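Local coordinates for L-glyceraldehyde 3-phosphate reductase (PDB 6HG6), which probably reduces aldehydes such as furfural at the expense of NADPH, as a TIM-barrel aldo-keto reductase, at residues P26-G31 / N55-F60; G218-S223 / V292-I297; F60-N65 / L92-K97. One frame throughout, in Å; residues are numbered along the deposited sequence. Where two conformers were deposited one is given.

Interaction 1. Residues P26-G31 / N55-F60; sequences PMISFG and NGITHF. With NDP (NADPH dihydro-nicotinamide-adenine-dinucleotide phosphate), chain B.
Pro26 brings ring atom CD against Thr58 and His59: CD lies 3.4 Å from Thr58 OG1 and also touches His59 CB. At Ile28 the contact passes to the CG2 branch, which meets Ile57 CD1 at 3.9 Å, while Ile57 CG2 presses on Ile28 O at 3.4 Å. That carbonyl oxygen is buried under the isoleucine and has no polar partner. Ser29 places its OG at the edge of the His59 imidazole, near the ring plane and 3.2 Å from CD2; the hydroxyl bonds to Ser294 instead, and His59 ND1 to Leu93 O. Phe30 N gives His59 O a nearly straight bond (3.0 Å, 173° at the hydrogen), and Phe30 O receives a CA-H...O contact from Phe60. Phe30 CG is anti to the backbone N (chi1 -171°), which brings CD2 to 3.9 Å from Phe60 CD2, an edge contact on the Phe30 ring. Gly31, without a side chain, lets the nicotinamide ribose O3D of NADPH come within 3.0 Å of its C. The two strands form the parallel pair of a beta-alpha-beta crossover through helix 42-54; strand 294-297 flanks 28-31, and Ile305 of helix 302-308 touches Phe30 and Ile57.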
# COMPACT_ATOMS: atom_id res chain seq x y z
N PRO A 26 -7.77 -4.22 5.68
CA PRO A 26 -7.21 -4.36 7.02
C PRO A 26 -6.46 -3.04 7.30
O PRO A 26 -5.91 -2.46 6.37
CB PRO A 26 -6.16 -5.48 6.87
CG PRO A 26 -5.72 -5.35 5.40
CD PRO A 26 -7.02 -5.01 4.69
N MET A 27 -6.39 -2.62 8.55
CA MET A 27 -5.69 -1.36 8.88
C MET A 27 -4.21 -1.50 8.58
O MET A 27 -3.59 -0.48 8.30
CB MET A 27 -5.92 -0.95 10.33
CG MET A 27 -7.31 -0.43 10.52
SD MET A 27 -7.51 0.21 12.22
CE MET A 27 -6.52 1.69 12.18
N ILE A 28 -3.69 -2.72 8.57
CA ILE A 28 -2.32 -3.06 8.08
C ILE A 28 -2.48 -3.92 6.82
O ILE A 28 -3.08 -4.96 6.93
CB ILE A 28 -1.45 -3.81 9.12
CG1 ILE A 28 -1.35 -3.09 10.46
CG2 ILE A 28 -0.07 -4.05 8.54
CD1 ILE A 28 -0.86 -1.69 10.30
N SER A 29 -1.93 -3.46 5.71
CA SER A 29 -1.84 -4.18 4.42
C SER A 29 -0.38 -4.59 4.22
O SER A 29 0.53 -3.87 4.74
CB SER A 29 -2.35 -3.36 3.27
OG SER A 29 -3.73 -3.05 3.43
N PHE A 30 -0.18 -5.63 3.40
CA PHE A 30 1.16 -6.19 3.18
C PHE A 30 1.57 -5.95 1.73
O PHE A 30 0.84 -6.34 0.81
CB PHE A 30 1.18 -7.65 3.58
CG PHE A 30 2.58 -8.18 3.58
CD1 PHE A 30 3.46 -7.78 4.58
CD2 PHE A 30 3.02 -8.97 2.55
CE1 PHE A 30 4.79 -8.17 4.53
CE2 PHE A 30 4.35 -9.38 2.52
CZ PHE A 30 5.21 -9.01 3.52
N GLY A 31 2.73 -5.34 1.54
CA GLY A 31 3.23 -5.03 0.19
C GLY A 31 4.39 -5.91 -0.21
O GLY A 31 5.20 -6.27 0.68
N ASN A 55 -2.57 -13.29 10.72
CA ASN A 55 -2.74 -12.11 11.62
C ASN A 55 -3.81 -11.16 11.07
O ASN A 55 -3.91 -10.02 11.56
CB ASN A 55 -1.39 -11.43 11.82
CG ASN A 55 -0.54 -12.27 12.74
OD1 ASN A 55 0.29 -13.05 12.29
ND2 ASN A 55 -0.85 -12.23 14.01
N GLY A 56 -4.59 -11.62 10.09
CA GLY A 56 -5.75 -10.88 9.56
C GLY A 56 -5.43 -9.90 8.48
O GLY A 56 -6.36 -9.21 8.05
N ILE A 57 -4.20 -9.89 7.96
CA ILE A 57 -3.86 -9.05 6.80
C ILE A 57 -4.43 -9.74 5.56
O ILE A 57 -3.92 -10.78 5.14
CB ILE A 57 -2.37 -8.76 6.68
CG1 ILE A 57 -1.91 -8.07 7.96
CG2 ILE A 57 -2.16 -7.90 5.48
CD1 ILE A 57 -0.39 -7.96 8.09
N THR A 58 -5.48 -9.15 4.99
CA THR A 58 -6.21 -9.75 3.87
C THR A 58 -5.81 -9.10 2.55
O THR A 58 -6.38 -9.50 1.50
CB THR A 58 -7.71 -9.61 4.10
OG1 THR A 58 -8.02 -8.22 4.29
CG2 THR A 58 -8.15 -10.41 5.29
N HIS A 59 -5.02 -8.05 2.61
CA HIS A 59 -4.68 -7.27 1.41
C HIS A 59 -3.20 -7.40 1.11
O HIS A 59 -2.38 -7.07 1.99
CB HIS A 59 -5.16 -5.84 1.55
CG HIS A 59 -4.74 -4.98 0.42
ND1 HIS A 59 -4.70 -5.48 -0.90
CD2 HIS A 59 -4.40 -3.68 0.36
CE1 HIS A 59 -4.30 -4.49 -1.69
NE2 HIS A 59 -4.15 -3.37 -0.96
N PHE A 60 -2.90 -7.94 -0.07
CA PHE A 60 -1.56 -8.09 -0.65
C PHE A 60 -1.46 -7.13 -1.82
O PHE A 60 -2.27 -7.21 -2.76
CB PHE A 60 -1.29 -9.55 -1.04
CG PHE A 60 -1.19 -10.43 0.17
CD1 PHE A 60 -2.34 -10.99 0.70
CD2 PHE A 60 0.01 -10.65 0.82
CE1 PHE A 60 -2.27 -11.77 1.84
CE2 PHE A 60 0.08 -11.42 1.97
CZ PHE A 60 -1.06 -12.00 2.47
PA NDP B . 7.80 0.34 5.16
O1A NDP B . 8.02 1.81 5.20
O2A NDP B . 6.82 -0.39 6.03
O5B NDP B . 9.21 -0.43 5.21
C5B NDP B . 9.23 -1.88 5.20
C4B NDP B . 10.59 -2.36 5.65
O4B NDP B . 10.86 -1.78 6.96
C3B NDP B . 10.76 -3.88 5.84
O3B NDP B . 11.16 -4.55 4.66
C2B NDP B . 11.85 -3.92 6.91
O2B NDP B . 13.08 -3.68 6.25
C1B NDP B . 11.48 -2.73 7.79
N9A NDP B . 10.56 -3.01 8.88
C8A NDP B . 9.24 -3.38 8.79
N7A NDP B . 8.65 -3.51 9.95
C5A NDP B . 9.64 -3.21 10.87
C6A NDP B . 9.64 -3.16 12.28
N6A NDP B . 8.57 -3.43 13.03
N1A NDP B . 10.80 -2.81 12.90
C2A NDP B . 11.87 -2.54 12.14
N3A NDP B . 11.98 -2.54 10.81
C4A NDP B . 10.82 -2.89 10.23
O3 NDP B . 7.28 -0.03 3.67
PN NDP B . 7.94 -0.09 2.22
O1N NDP B . 8.59 -1.43 2.09
O2N NDP B . 8.72 1.15 1.91
O5D NDP B . 6.61 -0.07 1.31
C5D NDP B . 5.52 -0.95 1.70
C4D NDP B . 4.68 -1.26 0.48
O4D NDP B . 4.14 -0.04 -0.06
C3D NDP B . 5.41 -1.87 -0.72
O3D NDP B . 5.66 -3.25 -0.51
C2D NDP B . 4.40 -1.57 -1.83
O2D NDP B . 3.36 -2.51 -1.80
C1D NDP B . 3.89 -0.18 -1.45
N1N NDP B . 4.60 0.90 -2.18
C2N NDP B . 3.94 1.63 -3.13
C3N NDP B . 4.59 2.44 -4.02
C7N NDP B . 3.78 3.19 -5.05
O7N NDP B . 2.56 3.00 -5.16
N7N NDP B . 4.45 4.04 -5.83
C4N NDP B . 6.09 2.52 -3.92
C5N NDP B . 6.67 1.86 -2.73
C6N NDP B . 5.93 1.17 -1.90
P2B NDP B . 14.40 -4.38 6.86
O1X NDP B . 14.10 -5.67 7.60
O2X NDP B . 15.29 -4.61 5.66
O3X NDP B . 14.94 -3.29 7.79

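Interaction 2. Residues G218-S223 / V292-I297; sequences GIIAFS and VTSVLI. With NDP (NADPH dihydro-nicotinamide-adenine-dinucleotide phosphate), chain B.
Phe222, whose CB rests 4.2 Å from Leu296 CB, lays one ring face against the nicotinamide of NADPH. The two rings are almost parallel and displaced, so that NDP C3N sits 3.1 Å above the phenyl plane, over its centre, and the carboxamide carbon C7N lies by CE2 and CZ. With CG held between the backbone N and the carbonyl carbon (chi1 71°), the ring leaves strand 294-297 and comes to lie over the nicotinamide. Phe222 CB itself meets the ribose O4D of the cofactor at 3.1 Å. Leu296 touches the same sugar from the neighbouring strand, its CG 3.4 Å from NDP O4D, and its CD2 packs on Ile220 CD1 at 3.8 Å. Between the strands the parallel ladder is regular in its later half: Ala221 N bonds to Ser294 O, and Leu296 N to Ala221 O at 2.8 Å. At the start Ile219 O takes Thr293 N in its carbonyl plane and, weakly, Ser294 N, while Thr293 OG1 accepts Ile219 N at 3.1 Å; a threonine side chain thus stands in for a backbone acceptor. Ile220 and Ser294 face the barrel interior, where the Ser294 hydroxyl reaches Pro26 O and Ser29. Ala221 and Val295 look outward onto Val286 of helix 278-286; strand 189-195 borders 218-222, and strand 28-31 borders 294-297.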
# COMPACT_ATOMS: atom_id res chain seq x y z
N GLY A 218 -10.82 6.15 -0.36
CA GLY A 218 -9.86 5.65 0.63
C GLY A 218 -8.45 6.11 0.32
O GLY A 218 -8.18 6.62 -0.81
N ILE A 219 -7.60 5.98 1.32
CA ILE A 219 -6.15 6.21 1.16
C ILE A 219 -5.43 5.02 1.76
O ILE A 219 -5.69 4.67 2.90
CB ILE A 219 -5.67 7.50 1.84
CG1 ILE A 219 -6.46 8.71 1.36
CG2 ILE A 219 -4.15 7.64 1.61
CD1 ILE A 219 -6.24 9.95 2.15
N ILE A 220 -4.45 4.50 1.06
CA ILE A 220 -3.55 3.47 1.65
C ILE A 220 -2.17 4.11 1.57
O ILE A 220 -1.75 4.57 0.50
CB ILE A 220 -3.73 2.08 0.98
CG1 ILE A 220 -2.76 1.08 1.62
CG2 ILE A 220 -3.56 2.08 -0.54
CD1 ILE A 220 -2.98 -0.35 1.16
N ALA A 221 -1.54 4.28 2.73
CA ALA A 221 -0.27 5.00 2.87
C ALA A 221 0.88 4.03 2.71
O ALA A 221 0.92 3.02 3.41
CB ALA A 221 -0.24 5.63 4.23
N PHE A 222 1.84 4.35 1.86
CA PHE A 222 3.04 3.49 1.79
C PHE A 222 4.28 4.22 2.27
O PHE A 222 4.28 5.47 2.44
CB PHE A 222 3.16 2.91 0.41
CG PHE A 222 3.54 3.86 -0.67
CD1 PHE A 222 4.87 4.10 -0.95
CD2 PHE A 222 2.58 4.36 -1.53
CE1 PHE A 222 5.23 4.92 -2.02
CE2 PHE A 222 2.94 5.15 -2.62
CZ PHE A 222 4.25 5.45 -2.85
N SER A 223 5.34 3.44 2.49
CA SER A 223 6.64 3.89 3.04
C SER A 223 6.43 4.63 4.36
O SER A 223 7.04 5.67 4.57
CB SER A 223 7.37 4.77 2.08
OG SER A 223 8.61 5.13 2.63
N VAL A 292 -7.35 8.06 6.36
CA VAL A 292 -6.31 7.09 5.94
C VAL A 292 -6.88 5.71 6.26
O VAL A 292 -7.14 5.41 7.43
CB VAL A 292 -4.94 7.34 6.59
CG1 VAL A 292 -3.97 6.23 6.21
CG2 VAL A 292 -4.43 8.70 6.16
N THR A 293 -7.13 4.93 5.24
CA THR A 293 -7.82 3.63 5.40
C THR A 293 -6.88 2.56 5.98
O THR A 293 -7.24 1.86 6.92
CB THR A 293 -8.35 3.15 4.06
OG1 THR A 293 -9.02 4.22 3.40
CG2 THR A 293 -9.23 1.93 4.22
N SER A 294 -5.67 2.51 5.47
CA SER A 294 -4.72 1.42 5.74
C SER A 294 -3.30 1.92 5.59
O SER A 294 -3.04 2.91 4.89
CB SER A 294 -4.95 0.29 4.75
OG SER A 294 -4.21 -0.87 5.05
N VAL A 295 -2.41 1.26 6.29
CA VAL A 295 -0.96 1.52 6.09
C VAL A 295 -0.36 0.25 5.48
O VAL A 295 -0.59 -0.88 5.99
CB VAL A 295 -0.27 1.94 7.39
CG1 VAL A 295 -0.38 0.88 8.46
CG2 VAL A 295 1.19 2.30 7.12
N LEU A 296 0.44 0.47 4.45
CA LEU A 296 1.06 -0.61 3.69
C LEU A 296 2.47 -0.82 4.20
O LEU A 296 3.28 0.14 4.19
CB LEU A 296 0.89 -0.09 2.26
CG LEU A 296 1.09 -1.03 1.11
CD1 LEU A 296 0.52 -2.42 1.32
CD2 LEU A 296 0.57 -0.35 -0.12
N ILE A 297 2.73 -1.99 4.80
CA ILE A 297 4.06 -2.38 5.35
C ILE A 297 4.76 -3.38 4.42
O ILE A 297 4.11 -4.06 3.63
CB ILE A 297 3.98 -3.01 6.75
CG1 ILE A 297 3.32 -4.40 6.73
CG2 ILE A 297 3.29 -2.05 7.70
CD1 ILE A 297 3.45 -5.23 7.98
PA NDP B . 7.80 0.34 5.16
O1A NDP B . 8.02 1.81 5.20
O2A NDP B . 6.82 -0.39 6.03
O5B NDP B . 9.21 -0.43 5.21
C5B NDP B . 9.23 -1.88 5.20
C4B NDP B . 10.59 -2.36 5.65
O4B NDP B . 10.86 -1.78 6.96
C3B NDP B . 10.76 -3.88 5.84
O3B NDP B . 11.16 -4.55 4.66
C2B NDP B . 11.85 -3.92 6.91
O2B NDP B . 13.08 -3.68 6.25
C1B NDP B . 11.48 -2.73 7.79
N9A NDP B . 10.56 -3.01 8.88
C8A NDP B . 9.24 -3.38 8.79
N7A NDP B . 8.65 -3.51 9.95
C5A NDP B . 9.64 -3.21 10.87
C6A NDP B . 9.64 -3.16 12.28
N6A NDP B . 8.57 -3.43 13.03
N1A NDP B . 10.80 -2.81 12.90
C2A NDP B . 11.87 -2.54 12.14
N3A NDP B . 11.98 -2.54 10.81
C4A NDP B . 10.82 -2.89 10.23
O3 NDP B . 7.28 -0.03 3.67
PN NDP B . 7.94 -0.09 2.22
O1N NDP B . 8.59 -1.43 2.09
O2N NDP B . 8.72 1.15 1.91
O5D NDP B . 6.61 -0.07 1.31
C5D NDP B . 5.52 -0.95 1.70
C4D NDP B . 4.68 -1.26 0.48
O4D NDP B . 4.14 -0.04 -0.06
C3D NDP B . 5.41 -1.87 -0.72
O3D NDP B . 5.66 -3.25 -0.51
C2D NDP B . 4.40 -1.57 -1.83
O2D NDP B . 3.36 -2.51 -1.80
C1D NDP B . 3.89 -0.18 -1.45
N1N NDP B . 4.60 0.90 -2.18
C2N NDP B . 3.94 1.63 -3.13
C3N NDP B . 4.59 2.44 -4.02
C7N NDP B . 3.78 3.19 -5.05
O7N NDP B . 2.56 3.00 -5.16
N7N NDP B . 4.45 4.04 -5.83
C4N NDP B . 6.09 2.52 -3.92
C5N NDP B . 6.67 1.86 -2.73
C6N NDP B . 5.93 1.17 -1.90
P2B NDP B . 14.40 -4.38 6.86
O1X NDP B . 14.10 -5.67 7.60
O2X NDP B . 15.29 -4.61 5.66
O3X NDP B . 14.94 -3.29 7.79

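Interaction 3. Residues F60-N65 / L92-K97; sequences FDLANN and LLISTK. With NDP (NADPH dihydro-nicotinamide-adenine-dinucleotide phosphate), chain B.
Asp61 and Lys97 meet at about a right angle in the tight part of this contact, where three groups grip one carboxylate. Lys97 NZ reaches OD2 of Asp61 at 2.8 Å, on the syn side and close to the carboxylate plane, as a salt bridge. The same OD2 accepts the ribose hydroxyl O2D of NADPH at 2.6 Å. Ser95 OG donates to Asp61 OD1 at 2.6 Å, coming from above the carboxylate plane (47° out of it). With both oxygens held, the carboxylate has little freedom to turn. The lysine chain is bent at its last torsion (chi4 75°), turning NZ toward Leu62 O, 2.9 Å away and above that carbonyl plane; Tyr66 OH is a further partner of NZ. With His138 touching Lys97, the set is consistent with the Asp-Tyr-Lys-His tetrad of aldo-keto reductases.

Up to Phe60 the backbone pairing is sound, Phe60 N to Leu93 O and Ser95 N to Phe60 O; beyond Asp61 it slackens, Leu62 N to Ser95 O being 3.3 Å and bent (139°), and Lys97 N is buried without a partner. Asn64 N still bonds to Lys97 O at 3.2 Å. Farther from the cofactor, Leu92 CD2 meets the Phe60 ring at its edge, 3.8 Å from CE1, and the side chain of the partly exposed Leu93 turns off from the 60-65 segment. The segments close a beta-alpha-beta unit through helix 72-85; strand 132-137 lies beyond 93-98, Asn64 and Thr96 pack on helix 113-127, and Phe60 on helix 42-54.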
# COMPACT_ATOMS: atom_id res chain seq x y z
N PHE A 60 -2.90 -7.94 -0.07
CA PHE A 60 -1.56 -8.09 -0.65
C PHE A 60 -1.46 -7.13 -1.82
O PHE A 60 -2.27 -7.21 -2.76
CB PHE A 60 -1.29 -9.55 -1.04
CG PHE A 60 -1.19 -10.43 0.17
CD1 PHE A 60 -2.34 -10.99 0.70
CD2 PHE A 60 0.01 -10.65 0.82
CE1 PHE A 60 -2.27 -11.77 1.84
CE2 PHE A 60 0.08 -11.42 1.97
CZ PHE A 60 -1.06 -12.00 2.47
N ASP A 61 -0.47 -6.24 -1.74
CA ASP A 61 -0.29 -5.17 -2.75
C ASP A 61 0.92 -5.50 -3.61
O ASP A 61 2.03 -5.71 -3.09
CB ASP A 61 -0.11 -3.81 -2.06
CG ASP A 61 0.02 -2.66 -3.02
OD1 ASP A 61 -1.01 -2.30 -3.68
OD2 ASP A 61 1.19 -2.23 -3.22
N LEU A 62 0.69 -5.56 -4.91
CA LEU A 62 1.73 -5.76 -5.92
C LEU A 62 1.66 -4.65 -6.95
O LEU A 62 0.79 -3.76 -6.89
CB LEU A 62 1.51 -7.13 -6.56
CG LEU A 62 1.73 -8.28 -5.61
CD1 LEU A 62 0.38 -8.72 -5.03
CD2 LEU A 62 2.42 -9.41 -6.33
N ALA A 63 2.62 -4.70 -7.85
CA ALA A 63 2.70 -3.85 -9.04
C ALA A 63 3.42 -4.71 -10.07
O ALA A 63 4.19 -5.64 -9.71
CB ALA A 63 3.47 -2.56 -8.83
N ASN A 64 3.20 -4.35 -11.31
CA ASN A 64 3.85 -5.08 -12.41
C ASN A 64 5.36 -5.19 -12.17
O ASN A 64 5.92 -6.29 -12.36
CB ASN A 64 3.50 -4.49 -13.78
CG ASN A 64 3.81 -3.03 -14.01
OD1 ASN A 64 4.38 -2.34 -13.14
ND2 ASN A 64 3.45 -2.58 -15.20
N ASN A 65 6.00 -4.09 -11.79
CA ASN A 65 7.47 -3.99 -11.82
C ASN A 65 8.12 -4.35 -10.49
O ASN A 65 9.37 -4.24 -10.43
CB ASN A 65 7.93 -2.64 -12.37
CG ASN A 65 7.67 -1.47 -11.45
OD1 ASN A 65 7.16 -1.64 -10.34
ND2 ASN A 65 8.00 -0.28 -11.93
N LEU A 92 -9.09 -12.68 0.01
CA LEU A 92 -7.92 -11.79 -0.19
C LEU A 92 -8.28 -10.65 -1.10
O LEU A 92 -9.06 -10.83 -2.01
CB LEU A 92 -6.76 -12.57 -0.79
CG LEU A 92 -6.23 -13.72 0.05
CD1 LEU A 92 -5.14 -14.46 -0.69
CD2 LEU A 92 -5.76 -13.25 1.41
N LEU A 93 -7.68 -9.50 -0.87
CA LEU A 93 -7.69 -8.41 -1.86
C LEU A 93 -6.29 -8.34 -2.44
O LEU A 93 -5.29 -8.16 -1.68
CB LEU A 93 -8.03 -7.04 -1.29
CG LEU A 93 -9.39 -6.86 -0.70
CD1 LEU A 93 -9.55 -5.41 -0.24
CD2 LEU A 93 -10.47 -7.31 -1.66
N ILE A 94 -6.21 -8.56 -3.73
CA ILE A 94 -4.94 -8.53 -4.46
C ILE A 94 -4.98 -7.35 -5.41
O ILE A 94 -5.95 -7.18 -6.16
CB ILE A 94 -4.74 -9.85 -5.20
CG1 ILE A 94 -4.80 -11.03 -4.23
CG2 ILE A 94 -3.44 -9.77 -5.97
CD1 ILE A 94 -4.97 -12.37 -4.91
N SER A 95 -3.95 -6.53 -5.36
CA SER A 95 -3.86 -5.39 -6.29
C SER A 95 -2.70 -5.61 -7.27
O SER A 95 -1.72 -6.32 -6.96
CB SER A 95 -3.65 -4.11 -5.57
OG SER A 95 -2.41 -4.18 -4.85
N THR A 96 -2.76 -4.91 -8.38
CA THR A 96 -1.54 -4.66 -9.18
C THR A 96 -1.70 -3.28 -9.82
O THR A 96 -2.73 -2.59 -9.58
CB THR A 96 -1.22 -5.78 -10.17
OG1 THR A 96 0.14 -5.52 -10.54
CG2 THR A 96 -2.16 -5.80 -11.35
N LYS A 97 -0.69 -2.85 -10.54
CA LYS A 97 -0.58 -1.49 -11.05
C LYS A 97 0.22 -1.51 -12.35
O LYS A 97 1.00 -2.43 -12.57
CB LYS A 97 0.15 -0.58 -10.05
CG LYS A 97 -0.14 -0.86 -8.58
CD LYS A 97 0.45 0.23 -7.67
CE LYS A 97 0.23 -0.02 -6.20
NZ LYS A 97 1.14 -1.09 -5.73
PA NDP B . 7.80 0.34 5.16
O1A NDP B . 8.02 1.81 5.20
O2A NDP B . 6.82 -0.39 6.03
O5B NDP B . 9.21 -0.43 5.21
C5B NDP B . 9.23 -1.88 5.20
C4B NDP B . 10.59 -2.36 5.65
O4B NDP B . 10.86 -1.78 6.96
C3B NDP B . 10.76 -3.88 5.84
O3B NDP B . 11.16 -4.55 4.66
C2B NDP B . 11.85 -3.92 6.91
O2B NDP B . 13.08 -3.68 6.25
C1B NDP B . 11.48 -2.73 7.79
N9A NDP B . 10.56 -3.01 8.88
C8A NDP B . 9.24 -3.38 8.79
N7A NDP B . 8.65 -3.51 9.95
C5A NDP B . 9.64 -3.21 10.87
C6A NDP B . 9.64 -3.16 12.28
N6A NDP B . 8.57 -3.43 13.03
N1A NDP B . 10.80 -2.81 12.90
C2A NDP B . 11.87 -2.54 12.14
N3A NDP B . 11.98 -2.54 10.81
C4A NDP B . 10.82 -2.89 10.23
O3 NDP B . 7.28 -0.03 3.67
PN NDP B . 7.94 -0.09 2.22
O1N NDP B . 8.59 -1.43 2.09
O2N NDP B . 8.72 1.15 1.91
O5D NDP B . 6.61 -0.07 1.31
C5D NDP B . 5.52 -0.95 1.70
C4D NDP B . 4.68 -1.26 0.48
O4D NDP B . 4.14 -0.04 -0.06
C3D NDP B . 5.41 -1.87 -0.72
O3D NDP B . 5.66 -3.25 -0.51
C2D NDP B . 4.40 -1.57 -1.83
O2D NDP B . 3.36 -2.51 -1.80
C1D NDP B . 3.89 -0.18 -1.45
N1N NDP B . 4.60 0.90 -2.18
C2N NDP B . 3.94 1.63 -3.13
C3N NDP B . 4.59 2.44 -4.02
C7N NDP B . 3.78 3.19 -5.05
O7N NDP B . 2.56 3.00 -5.16
N7N NDP B . 4.45 4.04 -5.83
C4N NDP B . 6.09 2.52 -3.92
C5N NDP B . 6.67 1.86 -2.73
C6N NDP B . 5.93 1.17 -1.90
P2B NDP B . 14.40 -4.38 6.86
O1X NDP B . 14.10 -5.67 7.60
O2X NDP B . 15.29 -4.61 5.66
O3X NDP B . 14.94 -3.29 7.79

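How the interactions relate
The three contacts run round one stretch of the closed barrel, in the strand order 218-222, 294-297, 28-31, 59-61, 93-98. Interactions 1 and 2 have centres about 10 Å apart and are joined by Ser294 OG, 2.7 Å from Pro26 O and 2.8 Å from Ser29 OG. Interactions 1 and 3 share Phe60 and are tied by Leu93, whose N is 2.7 Å from Thr58 O and whose O is 2.9 Å from His59 ND1. Interactions 2 and 3 touch beside the cofactor, past the one intervening strand 28-31, with Leu296 CD2 3.7 Å from Asp61 OD2. All three touch NADPH: interaction 2 meets the nicotinamide and O4D of its ribose, while interactions 1 and 3 lie at O3D and O2D of that sugar.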